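Local coordinates for periplasmic binding protein (Mycobacterium smegmatis, PDB 4MDY) that probably binds an iron-containing solute outside the cell membrane and delivers it to an ABC transporter, at residues V15-A20 / P120-T125; V34-T39 / D98-T103. All coordinates share one frame; numbering follows the deposited sequence.

Interaction 1: residues V15-A20 / P120-T125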
# COMPACT_ATOMS: atom_id res chain seq x y z
N VAL A 15 2.34 -26.58 4.72
CA VAL A 15 2.93 -25.66 3.75
C VAL A 15 4.17 -25.03 4.37
O VAL A 15 4.19 -24.68 5.55
CB VAL A 15 1.94 -24.55 3.32
CG1 VAL A 15 2.65 -23.42 2.59
CG2 VAL A 15 0.87 -25.14 2.43
N THR A 16 5.21 -24.88 3.55
CA THR A 16 6.43 -24.22 4.00
C THR A 16 6.68 -23.00 3.13
O THR A 16 6.69 -23.09 1.91
CB THR A 16 7.62 -25.20 3.95
OG1 THR A 16 7.39 -26.24 4.91
CG2 THR A 16 8.93 -24.50 4.26
N VAL A 17 6.87 -21.84 3.76
CA VAL A 17 7.20 -20.62 3.02
C VAL A 17 8.61 -20.16 3.36
O VAL A 17 9.09 -20.37 4.46
CB VAL A 17 6.20 -19.46 3.26
CG1 VAL A 17 4.82 -19.86 2.77
CG2 VAL A 17 6.16 -19.04 4.72
N ARG A 18 9.26 -19.54 2.38
CA ARG A 18 10.64 -19.11 2.50
C ARG A 18 10.69 -17.59 2.55
O ARG A 18 10.08 -16.91 1.73
CB ARG A 18 11.45 -19.64 1.33
CG ARG A 18 11.23 -21.12 1.09
CD ARG A 18 12.12 -21.66 -0.02
NE ARG A 18 13.52 -21.77 0.42
CZ ARG A 18 14.07 -22.83 1.01
NH1 ARG A 18 13.35 -23.93 1.26
NH2 ARG A 18 15.35 -22.80 1.35
N HIS A 19 11.40 -17.06 3.54
CA HIS A 19 11.44 -15.62 3.77
C HIS A 19 12.84 -15.19 4.23
O HIS A 19 13.78 -16.00 4.25
CB HIS A 19 10.34 -15.23 4.78
CG HIS A 19 10.37 -16.03 6.04
ND1 HIS A 19 11.40 -15.93 6.95
CD2 HIS A 19 9.51 -16.94 6.54
CE1 HIS A 19 11.17 -16.75 7.96
NE2 HIS A 19 10.03 -17.38 7.74
N ALA A 20 12.98 -13.93 4.60
CA ALA A 20 14.28 -13.34 4.92
C ALA A 20 15.02 -14.02 6.07
O ALA A 20 16.24 -13.95 6.15
CB ALA A 20 14.13 -11.85 5.22
N PRO A 120 3.95 -19.95 14.09
CA PRO A 120 4.55 -19.76 12.77
C PRO A 120 4.38 -18.32 12.30
O PRO A 120 3.28 -17.76 12.36
CB PRO A 120 3.77 -20.73 11.90
CG PRO A 120 3.40 -21.84 12.82
CD PRO A 120 3.13 -21.18 14.15
N THR A 121 5.48 -17.72 11.86
CA THR A 121 5.53 -16.30 11.57
C THR A 121 6.02 -16.11 10.13
O THR A 121 7.04 -16.70 9.73
CB THR A 121 6.44 -15.58 12.58
OG1 THR A 121 5.85 -15.65 13.88
CG2 THR A 121 6.66 -14.12 12.21
N VAL A 122 5.28 -15.31 9.37
CA VAL A 122 5.61 -15.03 7.97
C VAL A 122 6.28 -13.67 7.90
O VAL A 122 5.67 -12.65 8.22
CB VAL A 122 4.35 -15.02 7.07
CG1 VAL A 122 4.75 -14.88 5.60
CG2 VAL A 122 3.52 -16.28 7.27
N ALA A 123 7.55 -13.67 7.47
CA ALA A 123 8.35 -12.46 7.35
C ALA A 123 8.42 -11.96 5.91
O ALA A 123 8.01 -12.65 4.97
CB ALA A 123 9.77 -12.72 7.86
N GLN A 124 8.96 -10.76 5.77
CA GLN A 124 9.30 -10.21 4.46
C GLN A 124 10.18 -11.21 3.70
O GLN A 124 10.90 -12.01 4.30
CB GLN A 124 10.00 -8.85 4.59
CG GLN A 124 11.37 -8.88 5.26
CD GLN A 124 11.32 -8.67 6.77
OE1 GLN A 124 10.34 -9.01 7.44
NE2 GLN A 124 12.39 -8.11 7.31
N THR A 125 10.10 -11.17 2.38
CA THR A 125 10.77 -12.18 1.57
C THR A 125 12.25 -11.88 1.36
O THR A 125 13.07 -12.79 1.26
CB THR A 125 10.10 -12.33 0.19
OG1 THR A 125 9.92 -11.04 -0.39
CG2 THR A 125 8.75 -12.98 0.32

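Interaction 2: residues V34-T39 / D98-T103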
# COMPACT_ATOMS: atom_id res chain seq x y z
N VAL A 34 -2.96 -13.32 13.24
CA VAL A 34 -2.60 -11.96 13.60
C VAL A 34 -1.91 -11.25 12.44
O VAL A 34 -0.91 -11.75 11.91
CB VAL A 34 -1.67 -11.95 14.82
CG1 VAL A 34 -1.00 -10.59 14.98
CG2 VAL A 34 -2.44 -12.34 16.07
N SER A 35 -2.46 -10.10 12.05
CA SER A 35 -1.83 -9.21 11.09
C SER A 35 -1.00 -8.18 11.85
O SER A 35 -1.54 -7.23 12.45
CB SER A 35 -2.87 -8.52 10.22
OG SER A 35 -2.25 -7.75 9.21
N ALA A 36 0.32 -8.37 11.83
CA ALA A 36 1.23 -7.60 12.66
C ALA A 36 1.89 -6.41 11.93
O ALA A 36 2.57 -5.59 12.56
CB ALA A 36 2.29 -8.52 13.26
N GLY A 37 1.68 -6.30 10.62
CA GLY A 37 2.21 -5.18 9.84
C GLY A 37 1.16 -4.20 9.38
O GLY A 37 -0.01 -4.30 9.74
N LEU A 38 1.57 -3.26 8.54
CA LEU A 38 0.76 -2.10 8.21
C LEU A 38 -0.31 -2.31 7.15
O LEU A 38 -1.26 -1.52 7.09
CB LEU A 38 1.69 -0.94 7.79
CG LEU A 38 2.68 -0.50 8.87
CD1 LEU A 38 3.62 0.58 8.36
CD2 LEU A 38 1.94 -0.02 10.12
N THR A 39 -0.19 -3.34 6.31
CA THR A 39 -1.11 -3.51 5.17
C THR A 39 -1.61 -4.95 4.93
O THR A 39 -2.47 -5.16 4.07
CB THR A 39 -0.45 -3.02 3.87
OG1 THR A 39 0.78 -3.73 3.67
CG2 THR A 39 -0.17 -1.52 3.90
N ASP A 98 -2.39 -18.75 15.76
CA ASP A 98 -1.68 -19.89 15.15
C ASP A 98 -0.93 -19.48 13.88
O ASP A 98 -0.24 -20.30 13.28
CB ASP A 98 -2.62 -21.09 14.93
CG ASP A 98 -3.74 -20.81 13.94
OD1 ASP A 98 -3.87 -19.67 13.43
OD2 ASP A 98 -4.53 -21.75 13.68
N LEU A 99 -1.05 -18.21 13.48
CA LEU A 99 -0.21 -17.64 12.42
C LEU A 99 -0.03 -16.15 12.65
O LEU A 99 -1.00 -15.43 12.93
CB LEU A 99 -0.82 -17.87 11.03
CG LEU A 99 0.06 -17.41 9.85
CD1 LEU A 99 1.28 -18.29 9.68
CD2 LEU A 99 -0.73 -17.41 8.55
N ILE A 100 1.21 -15.70 12.53
CA ILE A 100 1.52 -14.29 12.64
C ILE A 100 2.07 -13.82 11.30
O ILE A 100 3.10 -14.31 10.84
CB ILE A 100 2.55 -14.02 13.76
CG1 ILE A 100 1.99 -14.48 15.11
CG2 ILE A 100 2.89 -12.53 13.83
CD1 ILE A 100 3.05 -14.61 16.19
N VAL A 101 1.37 -12.88 10.68
CA VAL A 101 1.81 -12.32 9.42
C VAL A 101 2.48 -10.98 9.68
O VAL A 101 1.85 -10.02 10.16
CB VAL A 101 0.64 -12.16 8.44
CG1 VAL A 101 1.13 -11.61 7.12
CG2 VAL A 101 -0.05 -13.50 8.23
N ALA A 102 3.78 -10.92 9.36
CA ALA A 102 4.58 -9.73 9.62
C ALA A 102 5.55 -9.45 8.47
O ALA A 102 6.77 -9.44 8.65
CB ALA A 102 5.32 -9.86 10.94
N THR A 103 4.99 -9.20 7.29
CA THR A 103 5.79 -8.92 6.11
C THR A 103 6.07 -7.42 5.96
O THR A 103 7.02 -7.04 5.29
CB THR A 103 5.09 -9.44 4.83
OG1 THR A 103 3.83 -8.78 4.68
CG2 THR A 103 4.87 -10.93 4.91

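Interaction 1: residues V15-A20 / P120-T125
The strand 15-19 crosses the strand 121-123 at 38°, the axes coming within 7.1 Å, and comes into real contact at its C-terminal end. There His-19 does most of the work. Its CG sits in the crowded position between backbone N and carbonyl carbon (chi1 52°), which lays the imidazole over Ala-123. The methyl CB of Ala-123 stands 4.0 Å from the centroid of the His-19 ring, over the face, a CH-pi contact for which a small side chain is well suited. Ala-123 N, buried without a hydrogen-bond partner, lies under the same face, nearer the rim. Beside this, Ala-20 N gives a 161° hydrogen bond, 2.8 Å long, to Gln-124 O in the carbonyl plane. The other end is loose: Val-17 CG2 only grazes Val-122 CG1 at 4.5 Å, both valines leaning on Ile-140 of helix 134-144, while Arg-18 turns outward to solvent and pairs with Asp-23. The His-19 ring is gripped at both nitrogens, ND1 by Phe-21 N and NE2 by Thr-24 OG1, which also bonds Thr-121 O. Because an amide N-H can only donate, ND1 must accept, consistent with a neutral imidazole protonated at NE2.

Interaction 2: residues V34-T39 / D98-T103
The flat groups of this contact are the backbone amides, joined edge to edge in a parallel sheet whose two faces carry different side chains. Val-34 and Ile-100 stand on one face, Ser-35 and Val-101 on the other. Among the flat side chains, the carboxylate of Asp-98 turns back to Gln-31 N and Arg-32 N, one oxygen to each, tying the start of its strand to the lead-in of strand 33-35.

Three straight hydrogen bonds hold the pair, each donor lying nearly along the C=O axis. Val-34 uses both its polar backbone atoms: its N gives to Leu-99 O at 2.9 Å, and its O takes Val-101 N at 2.8 Å, so that it straddles Ile-100. Ala-36 N then reaches Val-101 O, also at 2.8 Å.

On the face of Val-34, small and branched groups interlock. Ala-36 CB touches Ala-102 CB at 4.0 Å and Ile-100 CG2 at 4.1 Å; that methyl is anti to the backbone N, with CG1 anti to the carbonyl carbon (chi1 -60°). The single methyls of the two alanines fit side by side at ordinary strand spacing, while the beta-branched valine and isoleucine suit extended backbone and meet Ile-92 of helix 89-94. Across the sheet, Val-101 CB sits 3.8 Å from Val-34 O, and helix 40-46 covers this side, Glu-40 meeting Val-101. The small Ser-35 packs against Glu-40, Gln-41 and Leu-44 of that helix.

Beyond Ala-36 the chain leaves the strand through Gly-37. Parallel strands packed between helices on both faces, with loops leaving their C-terminal ends, are characteristic of the alpha/beta lobes of this binding-protein family, where such loops commonly line the ligand cleft.

How the interactions relate
The centres of interactions 1 and 2 lie about 11 Å apart in the same lobe, on the same side of the chain's centre. They meet through the three-stranded parallel sheet 33-35, 99-102, 121-123, in which 99-102 is the middle strand: 34-39 pairs along one of its edges, and 120-125 along the other, with Val-122 N and O probably hydrogen-bonded to Ile-100 O and Ala-102 N at 2.8 Å each. Along the chain interaction 2 is nested within the loop that interaction 1 closes. The result is layered: interaction 2 builds the sheet itself, whereas interaction 1 brings the N-terminal hairpin of strands 15-19 and 22-26 against its last strand, joining the beginning of the chain to the lobe.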